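Local coordinates for protein O-methyltransferase (Bacillus halodurans, PDB 2GPY) that probably transfers a methyl group from S-adenosylmethionine to a hydroxyl of a substrate not yet identified, as expected of a metal-binding O-methyltransferase, at residues B[48-53]-B[155-160]; B[197-202]-B[207-212]. All coordinates share one frame; numbering follows the deposited sequence.

Interaction 1: B[48-53]-B[155-160]; sequences HLLKMA and LILSDN. With MG (magnesium ion), chain G.
Leu50 and Leu157 meet by their branch ends, CD2 of the helix residue lying 3.8 Å from CD1 of the strand residue, the two side chains crossing at a slant instead of lying alongside each other. One turn of helix further on, the methyl of Ala53 faces the strand directly and takes CD1 of Leu155 at 4.0 Å. Leu155 and Leu157 both leave the same face of strand 154-159, and in each CG stands anti to the carbonyl carbon (chi1 -54° and -53°), which sends the branch out toward the helix. Leu50 starts less directly, its CB not aimed at the strand, and it is the CD2 branch that closes the distance. Val129 of the adjoining strand touches both Leu50 and Leu157 and widens this apolar layer, in which helix 40-53 covers one face of the Rossmann-like sheet of the methyltransferase fold.

Just past the end of the strand the chain turns polar: Asn160 OD1 binds the magnesium ion at 2.0 Å, with four waters and Asp206 completing six ligands, while Asn160 ND2 donates to water 2 at 3.0 Å and also bonds Asp133. The amide is thus held through both of its ends, which fixes its rotation. Asp159 OD1 accepts a weak bond from the backbone N of Asn160 at 2.8 Å. No hydrogen bond joins helix to strand, and only 117 Å² is buried between them, so dispersion and exclusion of water hold this contact, while the strand's backbone hydrogen bonds run within the sheet.

Interaction 2: B[197-202]-B[207-212]; sequences YDTRIF and GIAISI
With chi1 of -61° at Thr199 and -54° at Ser211, each hydroxyl is set anti to its own carbonyl carbon, and the two oxygens meet across an antiparallel beta hairpin, Thr199 OG1 lying 2.7 Å from Ser211 OG. Either hydroxyl could be the donor. The two residues form a non-hydrogen-bonded pair, the close spacing of their CA atoms, 4.0 Å, letting such short side chains touch. Leu191 of helix 189-193 packs on both residues, so the polar bridge sits beneath an apolar cover. With an alanine here instead of Thr199, the Ser211 hydroxyl would probably lose this partner and a small gap open beside Leu191.

On the same face Ile201 CG1 approaches Ala209 CB at 4.3 Å, and the ring of Tyr197 meets Ser211 obliquely, Tyr197 CD2 coming 3.8 Å from Ser211 CB. The other face carries Asp198, Ile212, Arg200, Ile210, Phe202 and Ile208. Here Phe202 presents one face of its ring to CD1 of Ile210, though the modelled approach is too short to be trusted. Between the side chains of Asp198 and Ile212 the nearest approach is CB to CB, 4.2 Å, and the carboxylate turns away, its OD2 forming a salt bridge with Lys51 of the second subunit.

Three hydrogen-bonded pairs, Asp198 with Ile212, Arg200 with Ile210 and Phe202 with Ile208, each contribute two backbone bonds to the ladder. In the central pair Ile210 N donates to Arg200 O at 2.8 Å, and Arg200 N returns the bond to Ile210 O at 3.1 Å.

How the interactions relate
From the N terminus, helix 40-53 comes first; the chain then builds strands 57-61, 80-85, 107-111 and 127-133 before strand 154-159 returns to pack against that helix, where interaction 1 closes a loop of 101 residues. Interaction 2 opens later and closes a short turn of four residues, so the two follow in series and neither nest nor cross. They join within one sheet: strand 208-213 lies antiparallel beside strand 154-159, with probable hydrogen bonds from Ser211 N to Ile156 O and Ser158 N to Ala209 O. The hairpin thereby extends the parallel strands to strand 197-202, outermost on that side within this chain. Both contacts also border the second subunit, whose His48 bonds Ile210 O.

Interaction 1: B[48-53]-B[155-160]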
# COMPACT_ATOMS: atom_id res chain seq x y z
N HIS B 48 -7.76 4.65 -0.50
CA HIS B 48 -6.90 4.64 -1.71
C HIS B 48 -5.94 3.44 -1.71
O HIS B 48 -5.71 2.79 -2.76
CB HIS B 48 -6.14 5.95 -1.83
CG HIS B 48 -5.69 6.24 -3.24
ND1 HIS B 48 -6.58 6.57 -4.23
CD2 HIS B 48 -4.47 6.21 -3.82
CE1 HIS B 48 -5.92 6.75 -5.37
NE2 HIS B 48 -4.64 6.55 -5.14
N LEU B 49 -5.35 3.16 -0.56
CA LEU B 49 -4.45 2.00 -0.44
C LEU B 49 -5.22 0.70 -0.67
O LEU B 49 -4.72 -0.23 -1.32
CB LEU B 49 -3.78 1.99 0.93
CG LEU B 49 -2.82 3.16 1.25
CD1 LEU B 49 -2.50 3.11 2.74
CD2 LEU B 49 -1.56 3.14 0.42
N LEU B 50 -6.44 0.63 -0.16
CA LEU B 50 -7.28 -0.53 -0.43
C LEU B 50 -7.56 -0.69 -1.92
O LEU B 50 -7.50 -1.80 -2.44
CB LEU B 50 -8.60 -0.47 0.36
CG LEU B 50 -8.53 -0.69 1.87
CD1 LEU B 50 -9.83 -0.21 2.53
CD2 LEU B 50 -8.25 -2.15 2.21
N LYS B 51 -7.90 0.40 -2.62
CA LYS B 51 -8.18 0.31 -4.04
C LYS B 51 -6.97 -0.22 -4.78
O LYS B 51 -7.10 -0.96 -5.78
CB LYS B 51 -8.58 1.67 -4.64
CG LYS B 51 -9.95 2.19 -4.20
CD LYS B 51 -10.21 3.50 -4.90
CE LYS B 51 -11.03 4.43 -4.06
NZ LYS B 51 -11.35 5.68 -4.90
N MSE B 52 -5.79 0.17 -4.30
CA MSE B 52 -4.55 -0.24 -4.89
C MSE B 52 -4.34 -1.74 -4.72
O MSE B 52 -3.84 -2.41 -5.64
CB MSE B 52 -3.42 0.53 -4.19
CG MSE B 52 -2.19 0.52 -4.89
SE MSE B 52 -0.81 1.42 -3.84
CE MSE B 52 -1.70 2.45 -2.85
N ALA B 53 -4.66 -2.25 -3.53
CA ALA B 53 -4.56 -3.68 -3.22
C ALA B 53 -5.69 -4.53 -3.79
O ALA B 53 -5.52 -5.73 -3.92
CB ALA B 53 -4.45 -3.88 -1.73
N LEU B 155 -3.49 -8.50 4.11
CA LEU B 155 -3.11 -7.35 4.92
C LEU B 155 -3.85 -7.33 6.23
O LEU B 155 -5.05 -7.56 6.28
CB LEU B 155 -3.50 -6.04 4.21
CG LEU B 155 -2.96 -5.93 2.78
CD1 LEU B 155 -3.47 -4.65 2.07
CD2 LEU B 155 -1.42 -5.98 2.77
N ILE B 156 -3.13 -6.97 7.28
CA ILE B 156 -3.76 -6.53 8.50
C ILE B 156 -3.48 -5.03 8.64
O ILE B 156 -2.32 -4.60 8.63
CB ILE B 156 -3.27 -7.32 9.73
CG1 ILE B 156 -3.58 -8.80 9.52
CG2 ILE B 156 -4.03 -6.81 11.00
CD1 ILE B 156 -3.02 -9.70 10.54
N LEU B 157 -4.55 -4.25 8.71
CA LEU B 157 -4.43 -2.80 8.83
C LEU B 157 -4.81 -2.40 10.25
O LEU B 157 -5.89 -2.79 10.74
CB LEU B 157 -5.38 -2.11 7.84
CG LEU B 157 -5.24 -2.56 6.39
CD1 LEU B 157 -6.41 -1.96 5.58
CD2 LEU B 157 -3.90 -2.17 5.85
N SER B 158 -3.93 -1.67 10.93
CA SER B 158 -4.23 -1.22 12.29
C SER B 158 -4.34 0.31 12.32
O SER B 158 -3.38 1.00 12.01
CB SER B 158 -3.14 -1.66 13.26
OG SER B 158 -2.90 -3.06 13.26
N ASP B 159 -5.51 0.83 12.70
CA ASP B 159 -5.70 2.26 12.87
C ASP B 159 -5.15 2.75 14.22
O ASP B 159 -5.01 1.96 15.16
CB ASP B 159 -7.20 2.60 12.78
CG ASP B 159 -7.46 4.08 12.60
OD1 ASP B 159 -6.52 4.83 12.24
OD2 ASP B 159 -8.62 4.49 12.84
N ASN B 160 -4.85 4.06 14.30
CA ASN B 160 -4.50 4.72 15.56
C ASN B 160 -3.23 4.19 16.21
O ASN B 160 -3.13 4.13 17.46
CB ASN B 160 -5.69 4.71 16.55
CG ASN B 160 -6.92 5.40 15.98
OD1 ASN B 160 -6.84 6.55 15.53
ND2 ASN B 160 -8.09 4.70 15.99
MG MG G . -8.14 8.07 15.08
O HOH W 1 -8.05 7.75 12.93
O HOH W 2 -9.93 6.98 15.23
O HOH W 3 -8.55 8.41 17.07
O HOH W 4 -9.31 9.72 14.75

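Interaction 2: B[197-202]-B[207-212]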
# COMPACT_ATOMS: atom_id res chain seq x y z
N TYR B 197 4.64 -11.52 9.61
CA TYR B 197 4.19 -10.29 8.97
C TYR B 197 5.33 -9.37 8.69
O TYR B 197 6.34 -9.36 9.40
CB TYR B 197 3.15 -9.58 9.83
CG TYR B 197 1.90 -10.39 9.91
CD1 TYR B 197 1.75 -11.39 10.88
CD2 TYR B 197 0.90 -10.22 8.97
CE1 TYR B 197 0.59 -12.18 10.91
CE2 TYR B 197 -0.25 -10.99 9.00
CZ TYR B 197 -0.39 -11.97 9.95
OH TYR B 197 -1.55 -12.73 9.95
N ASP B 198 5.15 -8.63 7.60
CA ASP B 198 6.05 -7.62 7.16
C ASP B 198 5.29 -6.34 7.48
O ASP B 198 4.35 -6.00 6.78
CB ASP B 198 6.14 -7.79 5.66
CG ASP B 198 7.34 -7.19 5.11
OD1 ASP B 198 7.67 -6.05 5.54
OD2 ASP B 198 7.94 -7.86 4.24
N THR B 199 5.68 -5.63 8.53
CA THR B 199 4.86 -4.49 9.00
C THR B 199 5.59 -3.16 8.87
O THR B 199 6.75 -3.04 9.27
CB THR B 199 4.40 -4.71 10.47
OG1 THR B 199 3.60 -5.89 10.55
CG2 THR B 199 3.58 -3.50 10.98
N ARG B 200 4.92 -2.17 8.30
CA ARG B 200 5.41 -0.79 8.31
C ARG B 200 4.31 0.12 8.82
O ARG B 200 3.12 -0.20 8.69
CB ARG B 200 5.87 -0.34 6.92
CG ARG B 200 6.89 -1.28 6.30
CD ARG B 200 7.97 -0.54 5.56
NE ARG B 200 9.03 -0.11 6.47
CZ ARG B 200 9.31 1.15 6.76
NH1 ARG B 200 8.61 2.14 6.22
NH2 ARG B 200 10.30 1.42 7.61
N ILE B 201 4.71 1.25 9.40
CA ILE B 201 3.75 2.24 9.90
C ILE B 201 3.77 3.44 8.98
O ILE B 201 4.84 4.00 8.75
CB ILE B 201 4.08 2.73 11.33
CG1 ILE B 201 3.98 1.55 12.33
CG2 ILE B 201 3.09 3.88 11.72
CD1 ILE B 201 4.55 1.83 13.66
N PHE B 202 2.60 3.80 8.44
CA PHE B 202 2.49 4.95 7.52
C PHE B 202 1.98 6.18 8.27
O PHE B 202 0.99 6.08 8.98
CB PHE B 202 1.53 4.64 6.36
CG PHE B 202 2.14 3.80 5.25
CD1 PHE B 202 3.48 3.41 5.29
CD2 PHE B 202 1.38 3.44 4.15
CE1 PHE B 202 4.05 2.64 4.27
CE2 PHE B 202 1.93 2.67 3.11
CZ PHE B 202 3.27 2.28 3.18
N GLY B 207 -1.88 7.42 12.14
CA GLY B 207 -0.95 6.31 12.00
C GLY B 207 -1.72 5.05 11.64
O GLY B 207 -2.72 4.68 12.31
N ILE B 208 -1.29 4.42 10.55
CA ILE B 208 -1.87 3.17 10.10
C ILE B 208 -0.73 2.19 9.93
O ILE B 208 0.21 2.46 9.17
CB ILE B 208 -2.58 3.32 8.77
CG1 ILE B 208 -3.68 4.41 8.84
CG2 ILE B 208 -3.20 1.94 8.36
CD1 ILE B 208 -4.30 4.71 7.47
N ALA B 209 -0.78 1.07 10.65
CA ALA B 209 0.21 0.01 10.41
C ALA B 209 -0.34 -0.90 9.34
O ALA B 209 -1.54 -1.24 9.36
CB ALA B 209 0.46 -0.76 11.66
N ILE B 210 0.50 -1.25 8.38
CA ILE B 210 0.12 -2.18 7.31
C ILE B 210 1.02 -3.38 7.44
O ILE B 210 2.22 -3.31 7.20
CB ILE B 210 0.28 -1.55 5.94
CG1 ILE B 210 -0.58 -0.28 5.87
CG2 ILE B 210 -0.16 -2.51 4.85
CD1 ILE B 210 0.16 0.80 5.23
N SER B 211 0.43 -4.48 7.89
CA SER B 211 1.17 -5.72 8.07
C SER B 211 0.84 -6.64 6.91
O SER B 211 -0.32 -6.99 6.70
CB SER B 211 0.76 -6.40 9.40
OG SER B 211 0.91 -5.49 10.48
N ILE B 212 1.86 -7.01 6.14
CA ILE B 212 1.63 -7.88 5.01
C ILE B 212 2.01 -9.32 5.37
O ILE B 212 3.15 -9.61 5.73
CB ILE B 212 2.46 -7.44 3.77
CG1 ILE B 212 2.28 -5.92 3.53
CG2 ILE B 212 2.05 -8.25 2.53
CD1 ILE B 212 3.06 -5.42 2.26